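Local coordinates for alpha-hemoglobin stabilizing protein (PDB 1Z8U), which acts as a chaperone that binds free alpha-hemoglobin during erythroid cell development and protects it from aggregating and precipitating, at residues G14-S19 with E73-A78; E34-V38 with F81-R86. The protein carries 1 engineered substitution. Residue numbers count along the deposited sequence, not the author numbering.

Contact 1 (G14-S19 with E73-A78)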
ATOM      1  N   GLY A  14       6.591  -5.568  14.642  1.00 79.15           N
ATOM      2  CA  GLY A  14       6.137  -5.711  13.273  1.00 79.07           C
ATOM      3  C   GLY A  14       4.892  -6.562  13.127  1.00 79.40           C
ATOM      4  O   GLY A  14       4.128  -6.408  12.176  1.00 80.81           O
ATOM      5  N   LEU A  15       4.686  -7.469  14.073  1.00 81.48           N
ATOM      6  CA  LEU A  15       3.527  -8.350  14.043  1.00 81.61           C
ATOM      7  C   LEU A  15       2.297  -7.640  14.597  1.00 80.99           C
ATOM      8  O   LEU A  15       1.161  -7.999  14.282  1.00 78.94           O
ATOM      9  CB  LEU A  15       3.823  -9.621  14.842  1.00 83.26           C
ATOM     10  CG  LEU A  15       4.953 -10.472  14.258  1.00 84.99           C
ATOM     11  CD1 LEU A  15       5.344 -11.563  15.238  1.00 85.85           C
ATOM     12  CD2 LEU A  15       4.504 -11.073  12.934  1.00 85.91           C
ATOM     13  N   LYS A  16       2.526  -6.636  15.433  1.00 81.31           N
ATOM     14  CA  LYS A  16       1.416  -5.886  15.988  1.00 85.30           C
ATOM     15  C   LYS A  16       1.018  -4.910  14.894  1.00 83.28           C
ATOM     16  O   LYS A  16      -0.161  -4.788  14.538  1.00 80.72           O
ATOM     17  CB  LYS A  16       1.848  -5.126  17.247  1.00 93.11           C
ATOM     18  CG  LYS A  16       0.673  -4.582  18.055  1.00103.70           C
ATOM     19  CD  LYS A  16       1.115  -3.907  19.344  1.00112.12           C
ATOM     20  CE  LYS A  16      -0.091  -3.510  20.188  1.00117.96           C
ATOM     21  NZ  LYS A  16      -1.026  -2.607  19.452  1.00121.68           N
ATOM     22  N   GLU A  17       2.025  -4.231  14.355  1.00 80.93           N
ATOM     23  CA  GLU A  17       1.829  -3.269  13.278  1.00 81.10           C
ATOM     24  C   GLU A  17       1.166  -3.970  12.091  1.00 76.80           C
ATOM     25  O   GLU A  17       0.313  -3.400  11.419  1.00 76.14           O
ATOM     26  CB  GLU A  17       3.184  -2.675  12.864  1.00 86.18           C
ATOM     27  CG  GLU A  17       3.903  -1.933  14.006  1.00 96.73           C
ATOM     28  CD  GLU A  17       5.376  -1.643  13.726  1.00100.50           C
ATOM     29  OE1 GLU A  17       6.038  -1.020  14.587  1.00103.31           O
ATOM     30  OE2 GLU A  17       5.873  -2.040  12.652  1.00103.99           O
ATOM     31  N   PHE A  18       1.551  -5.219  11.853  1.00 72.88           N
ATOM     32  CA  PHE A  18       0.997  -5.992  10.753  1.00 69.18           C
ATOM     33  C   PHE A  18      -0.475  -6.327  10.979  1.00 70.00           C
ATOM     34  O   PHE A  18      -1.252  -6.459  10.025  1.00 69.56           O
ATOM     35  CB  PHE A  18       1.789  -7.286  10.563  1.00 65.48           C
ATOM     36  CG  PHE A  18       1.439  -8.026   9.306  1.00 61.48           C
ATOM     37  CD1 PHE A  18       1.751  -7.485   8.060  1.00 61.39           C
ATOM     38  CD2 PHE A  18       0.782  -9.244   9.361  1.00 58.81           C
ATOM     39  CE1 PHE A  18       1.413  -8.147   6.892  1.00 60.48           C
ATOM     40  CE2 PHE A  18       0.437  -9.921   8.201  1.00 59.63           C
ATOM     41  CZ  PHE A  18       0.753  -9.370   6.962  1.00 63.20           C
ATOM     42  N   SER A  19      -0.863  -6.465  12.242  1.00 70.99           N
ATOM     43  CA  SER A  19      -2.244  -6.793  12.567  1.00 70.95           C
ATOM     44  C   SER A  19      -3.166  -5.601  12.414  1.00 69.15           C
ATOM     45  O   SER A  19      -4.283  -5.740  11.923  1.00 67.26           O
ATOM     46  CB  SER A  19      -2.343  -7.349  13.984  1.00 72.26           C
ATOM     47  OG  SER A  19      -1.824  -8.663  14.029  1.00 75.72           O
ATOM     48  N   GLU A  73       6.155 -15.667  11.310  1.00 94.58           N
ATOM     49  CA  GLU A  73       5.043 -15.118  12.077  1.00 90.69           C
ATOM     50  C   GLU A  73       4.083 -14.281  11.240  1.00 85.87           C
ATOM     51  O   GLU A  73       2.867 -14.362  11.422  1.00 84.34           O
ATOM     52  CB  GLU A  73       5.575 -14.283  13.243  1.00 95.14           C
ATOM     53  CG  GLU A  73       6.348 -15.092  14.279  1.00102.95           C
ATOM     54  CD  GLU A  73       5.493 -16.143  14.973  1.00106.75           C
ATOM     55  OE1 GLU A  73       6.046 -16.909  15.791  1.00110.83           O
ATOM     56  OE2 GLU A  73       4.272 -16.206  14.708  1.00109.71           O
ATOM     57  N   LEU A  74       4.625 -13.476  10.331  1.00 78.60           N
ATOM     58  CA  LEU A  74       3.792 -12.643   9.474  1.00 73.79           C
ATOM     59  C   LEU A  74       2.802 -13.527   8.723  1.00 74.20           C
ATOM     60  O   LEU A  74       1.646 -13.155   8.519  1.00 72.84           O
ATOM     61  CB  LEU A  74       4.664 -11.863   8.491  1.00 66.98           C
ATOM     62  CG  LEU A  74       5.532 -10.789   9.148  1.00 63.82           C
ATOM     63  CD1 LEU A  74       6.557 -10.273   8.162  1.00 63.37           C
ATOM     64  CD2 LEU A  74       4.654  -9.665   9.653  1.00 62.00           C
ATOM     65  N   ASN A  75       3.268 -14.706   8.328  1.00 75.93           N
ATOM     66  CA  ASN A  75       2.441 -15.666   7.610  1.00 79.26           C
ATOM     67  C   ASN A  75       1.332 -16.197   8.506  1.00 81.01           C
ATOM     68  O   ASN A  75       0.201 -16.383   8.064  1.00 80.46           O
ATOM     69  CB  ASN A  75       3.296 -16.835   7.127  1.00 79.49           C
ATOM     70  CG  ASN A  75       4.409 -16.399   6.200  1.00 80.75           C
ATOM     71  OD1 ASN A  75       5.227 -17.210   5.767  1.00 81.76           O
ATOM     72  ND2 ASN A  75       4.448 -15.111   5.888  1.00 82.72           N
ATOM     73  N   THR A  76       1.662 -16.437   9.769  1.00 85.68           N
ATOM     74  CA  THR A  76       0.695 -16.957  10.729  1.00 91.60           C
ATOM     75  C   THR A  76      -0.493 -16.010  10.915  1.00 91.38           C
ATOM     76  O   THR A  76      -1.600 -16.450  11.238  1.00 92.81           O
ATOM     77  CB  THR A  76       1.364 -17.222  12.096  1.00 93.08           C
ATOM     78  OG1 THR A  76       2.519 -18.049  11.904  1.00 95.09           O
ATOM     79  CG2 THR A  76       0.397 -17.935  13.036  1.00 95.20           C
ATOM     80  N   LEU A  77      -0.265 -14.714  10.720  1.00 89.11           N
ATOM     81  CA  LEU A  77      -1.336 -13.734  10.844  1.00 86.72           C
ATOM     82  C   LEU A  77      -2.041 -13.604   9.500  1.00 85.27           C
ATOM     83  O   LEU A  77      -3.267 -13.525   9.432  1.00 85.64           O
ATOM     84  CB  LEU A  77      -0.779 -12.369  11.257  1.00 87.07           C
ATOM     85  CG  LEU A  77      -0.411 -12.142  12.726  1.00 86.72           C
ATOM     86  CD1 LEU A  77       0.623 -13.160  13.170  1.00 90.52           C
ATOM     87  CD2 LEU A  77       0.123 -10.732  12.900  1.00 85.73           C
ATOM     88  N   ALA A  78      -1.248 -13.598   8.434  1.00 83.91           N
ATOM     89  CA  ALA A  78      -1.757 -13.467   7.075  1.00 82.93           C
ATOM     90  C   ALA A  78      -2.660 -14.618   6.650  1.00 82.83           C
ATOM     91  O   ALA A  78      -3.615 -14.419   5.900  1.00 80.72           O
ATOM     92  CB  ALA A  78      -0.591 -13.338   6.101  1.00 81.18           C
TER
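Phe-18 lays one face of its ring against Leu-74, whose CD2 sits 4.0 Å from the ring centroid and 25° off the normal, a CH-pi contact. This is part of the interface between two helices of a three-helix bundle: helices 5-23 and 60-86 run the same way, and segments 14-19 and 73-78 cross at 24° with axes 10.0 Å apart. Leu-77 CD2 and Ala-78 meet the ring at its edge, the CB of Ala-78 lying 4.1 Å from Phe-18 CE2. Leu-15 fits in beside them: its CD2 reaches Leu-74 CD2 at 3.6 Å, while its CD1 lies 3.4 Å from Glu-73 CB, on the aliphatic base of a side chain whose end leads away. Helix 34-52 supplies the third wall, with Met-45 touching Phe-18, Leu-74 and Ala-78, and Tyr-48 packing edge-to-face with Phe-18. No hydrogen bond joins the two segments. Ser-19 OG instead bonds back to Leu-15 O at 3.1 Å, and the methyl CD2 of Leu-77 lies 3.1 Å from that same Ser-19 OG.

Contact 2 (E34-V38 with F81-R86)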
ATOM      1  N   GLU A  34      -8.687 -13.239  -5.603  1.00 70.07           N
ATOM      2  CA  GLU A  34      -7.974 -13.980  -4.567  1.00 73.58           C
ATOM      3  C   GLU A  34      -6.494 -14.035  -4.950  1.00 71.24           C
ATOM      4  O   GLU A  34      -5.597 -13.925  -4.105  1.00 68.20           O
ATOM      5  CB  GLU A  34      -8.537 -15.404  -4.465  1.00 79.60           C
ATOM      6  CG  GLU A  34      -7.821 -16.304  -3.456  1.00 88.62           C
ATOM      7  CD  GLU A  34      -8.350 -17.727  -3.462  1.00 91.55           C
ATOM      8  OE1 GLU A  34      -9.545 -17.917  -3.160  1.00 94.12           O
ATOM      9  OE2 GLU A  34      -7.568 -18.651  -3.769  1.00 94.03           O
ATOM     10  N   GLU A  35      -6.270 -14.208  -6.246  1.00 69.45           N
ATOM     11  CA  GLU A  35      -4.943 -14.291  -6.824  1.00 69.01           C
ATOM     12  C   GLU A  35      -4.140 -13.018  -6.543  1.00 66.25           C
ATOM     13  O   GLU A  35      -2.979 -13.090  -6.116  1.00 64.48           O
ATOM     14  CB  GLU A  35      -5.072 -14.505  -8.329  1.00 73.18           C
ATOM     15  CG  GLU A  35      -3.946 -15.275  -8.962  1.00 82.94           C
ATOM     16  CD  GLU A  35      -4.058 -15.294 -10.472  1.00 88.40           C
ATOM     17  OE1 GLU A  35      -3.392 -16.136 -11.117  1.00 93.07           O
ATOM     18  OE2 GLU A  35      -4.810 -14.456 -11.014  1.00 91.20           O
ATOM     19  N   ASP A  36      -4.752 -11.854  -6.771  1.00 61.26           N
ATOM     20  CA  ASP A  36      -4.050 -10.594  -6.534  1.00 60.67           C
ATOM     21  C   ASP A  36      -4.025 -10.213  -5.068  1.00 58.05           C
ATOM     22  O   ASP A  36      -3.102  -9.541  -4.629  1.00 57.91           O
ATOM     23  CB  ASP A  36      -4.652  -9.444  -7.348  1.00 57.64           C
ATOM     24  CG  ASP A  36      -4.648  -9.717  -8.831  1.00 54.25           C
ATOM     25  OD1 ASP A  36      -3.608 -10.153  -9.361  1.00 50.65           O
ATOM     26  OD2 ASP A  36      -5.695  -9.489  -9.464  1.00 56.47           O
ATOM     27  N   MET A  37      -5.029 -10.619  -4.303  1.00 59.00           N
ATOM     28  CA  MET A  37      -4.997 -10.303  -2.881  1.00 60.05           C
ATOM     29  C   MET A  37      -3.749 -10.972  -2.296  1.00 57.41           C
ATOM     30  O   MET A  37      -3.135 -10.453  -1.367  1.00 57.22           O
ATOM     31  CB  MET A  37      -6.244 -10.818  -2.161  1.00 63.82           C
ATOM     32  CG  MET A  37      -6.201 -10.596  -0.642  1.00 65.39           C
ATOM     33  SD  MET A  37      -5.948  -8.863  -0.166  1.00 66.53           S
ATOM     34  CE  MET A  37      -7.635  -8.294   0.020  1.00 69.19           C
ATOM     35  N   VAL A  38      -3.371 -12.122  -2.846  1.00 53.65           N
ATOM     36  CA  VAL A  38      -2.179 -12.807  -2.366  1.00 53.48           C
ATOM     37  C   VAL A  38      -0.957 -11.955  -2.667  1.00 50.55           C
ATOM     38  O   VAL A  38      -0.093 -11.763  -1.816  1.00 50.24           O
ATOM     39  CB  VAL A  38      -2.000 -14.191  -3.027  1.00 54.65           C
ATOM     40  CG1 VAL A  38      -0.612 -14.762  -2.693  1.00 48.64           C
ATOM     41  CG2 VAL A  38      -3.083 -15.129  -2.531  1.00 56.02           C
ATOM     42  N   PHE A  81      -6.191 -14.248   7.655  1.00 74.10           N
ATOM     43  CA  PHE A  81      -6.642 -13.123   6.837  1.00 71.33           C
ATOM     44  C   PHE A  81      -7.037 -13.610   5.453  1.00 69.29           C
ATOM     45  O   PHE A  81      -8.139 -13.340   4.979  1.00 68.41           O
ATOM     46  CB  PHE A  81      -5.521 -12.089   6.710  1.00 71.03           C
ATOM     47  CG  PHE A  81      -5.883 -10.889   5.875  1.00 72.17           C
ATOM     48  CD1 PHE A  81      -6.591  -9.823   6.426  1.00 71.02           C
ATOM     49  CD2 PHE A  81      -5.501 -10.817   4.536  1.00 70.92           C
ATOM     50  CE1 PHE A  81      -6.908  -8.702   5.657  1.00 72.06           C
ATOM     51  CE2 PHE A  81      -5.813  -9.702   3.758  1.00 71.32           C
ATOM     52  CZ  PHE A  81      -6.515  -8.642   4.318  1.00 71.27           C
ATOM     53  N   LEU A  82      -6.127 -14.327   4.806  1.00 68.72           N
ATOM     54  CA  LEU A  82      -6.388 -14.852   3.475  1.00 73.68           C
ATOM     55  C   LEU A  82      -7.607 -15.767   3.471  1.00 75.45           C
ATOM     56  O   LEU A  82      -8.407 -15.743   2.538  1.00 73.92           O
ATOM     57  CB  LEU A  82      -5.171 -15.623   2.960  1.00 74.42           C
ATOM     58  CG  LEU A  82      -3.901 -14.820   2.671  1.00 75.76           C
ATOM     59  CD1 LEU A  82      -2.788 -15.782   2.272  1.00 73.95           C
ATOM     60  CD2 LEU A  82      -4.162 -13.801   1.562  1.00 72.11           C
ATOM     61  N   ALA A  83      -7.740 -16.572   4.520  1.00 79.59           N
ATOM     62  CA  ALA A  83      -8.856 -17.505   4.636  1.00 81.18           C
ATOM     63  C   ALA A  83     -10.186 -16.770   4.753  1.00 81.60           C
ATOM     64  O   ALA A  83     -11.146 -17.089   4.046  1.00 80.20           O
ATOM     65  CB  ALA A  83      -8.655 -18.408   5.841  1.00 83.59           C
ATOM     66  N   LYS A  84     -10.245 -15.793   5.652  1.00 80.75           N
ATOM     67  CA  LYS A  84     -11.470 -15.035   5.827  1.00 81.52           C
ATOM     68  C   LYS A  84     -11.820 -14.358   4.505  1.00 80.68           C
ATOM     69  O   LYS A  84     -12.967 -14.403   4.065  1.00 83.29           O
ATOM     70  CB  LYS A  84     -11.312 -13.987   6.928  1.00 82.92           C
ATOM     71  CG  LYS A  84     -12.629 -13.324   7.307  1.00 86.66           C
ATOM     72  CD  LYS A  84     -12.442 -12.186   8.302  1.00 86.84           C
ATOM     73  CE  LYS A  84     -13.768 -11.489   8.585  1.00 84.93           C
ATOM     74  NZ  LYS A  84     -13.598 -10.274   9.427  1.00 85.25           N
ATOM     75  N   TYR A  85     -10.827 -13.743   3.866  1.00 78.86           N
ATOM     76  CA  TYR A  85     -11.051 -13.075   2.587  1.00 77.20           C
ATOM     77  C   TYR A  85     -11.416 -14.093   1.525  1.00 77.84           C
ATOM     78  O   TYR A  85     -12.186 -13.811   0.614  1.00 77.06           O
ATOM     79  CB  TYR A  85      -9.806 -12.304   2.143  1.00 75.32           C
ATOM     80  CG  TYR A  85      -9.998 -11.552   0.842  1.00 72.34           C
ATOM     81  CD1 TYR A  85      -9.587 -12.097  -0.377  1.00 69.58           C
ATOM     82  CD2 TYR A  85     -10.623 -10.304   0.827  1.00 71.30           C
ATOM     83  CE1 TYR A  85      -9.796 -11.415  -1.579  1.00 70.84           C
ATOM     84  CE2 TYR A  85     -10.839  -9.616  -0.362  1.00 71.12           C
ATOM     85  CZ  TYR A  85     -10.425 -10.174  -1.562  1.00 72.35           C
ATOM     86  OH  TYR A  85     -10.647  -9.484  -2.734  1.00 71.60           O
ATOM     87  N   ARG A  86     -10.846 -15.283   1.644  1.00 83.40           N
ATOM     88  CA  ARG A  86     -11.121 -16.350   0.700  1.00 88.53           C
ATOM     89  C   ARG A  86     -12.607 -16.665   0.806  1.00 93.95           C
ATOM     90  O   ARG A  86     -13.272 -16.934  -0.194  1.00 93.17           O
ATOM     91  CB  ARG A  86     -10.308 -17.584   1.066  1.00 87.50           C
ATOM     92  CG  ARG A  86     -10.104 -18.556  -0.072  1.00 89.11           C
ATOM     93  CD  ARG A  86      -8.647 -18.564  -0.474  1.00 88.85           C
ATOM     94  NE  ARG A  86      -7.783 -18.896   0.654  1.00 88.82           N
ATOM     95  CZ  ARG A  86      -6.457 -18.858   0.610  1.00 88.95           C
ATOM     96  NH1 ARG A  86      -5.841 -18.499  -0.508  1.00 89.65           N
ATOM     97  NH2 ARG A  86      -5.749 -19.176   1.683  1.00 90.20           N
TER
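Met-37 brings its thioether up to two aromatic rings on the facing helix. Its SD lies 4.7 Å from the centroid of Tyr-85 and its CE 3.7 Å, 18° off the normal, so the methyl makes a CH-pi contact over the ring face; the same SD approaches the edge of the Phe-81 ring, 4.0 Å from Phe-81 CE2. The approaches of SD to the two rings are both Met-aromatic contacts. They lie between two antiparallel helices of the bundle, whose segments here are inclined at 159° with axes 10.9 Å apart. Beside the methionine, Leu-82 CD2 lies 4.4 Å from both Met-37 CG and Val-38 CG2, making a looser apolar layer. At the exposed margin Glu-34 and Arg-86 form a long salt bridge, OE2 to NH1 at 3.7 Å, and Glu-34 OE1 comes to 2.9 Å from the Arg-86 CD. Tyr-85 OH is hydrogen-bonded to Val-32 O, just ahead of helix 34-52, and its ring packs edge-to-face with Phe-27. Asp-36, facing another way, touches an aromatic side chain of the hemoglobin alpha chain. The contact thus pairs the start of helix 34-52 with the end of helix 60-86, with the loop that follows helix 5-23 packed alongside.

How the contacts relate
From the N terminus, helix 5-23 supplies the first half of contact 1, and after a loop the start of helix 34-52 supplies the first half of contact 2. The chain then turns back into helix 60-86, where 73-78 closes contact 1 over 53 intervening residues and 81-86 closes contact 2 over 42. Because the segments alternate along the sequence, the two closures cross instead of nesting. Helix 60-86 is shared: its middle packs on the first helix in contact 1, near the centre of the chain, and its end on the second in contact 2, the contact centres being about 15 Å apart. Together they tie the third helix to both of the others.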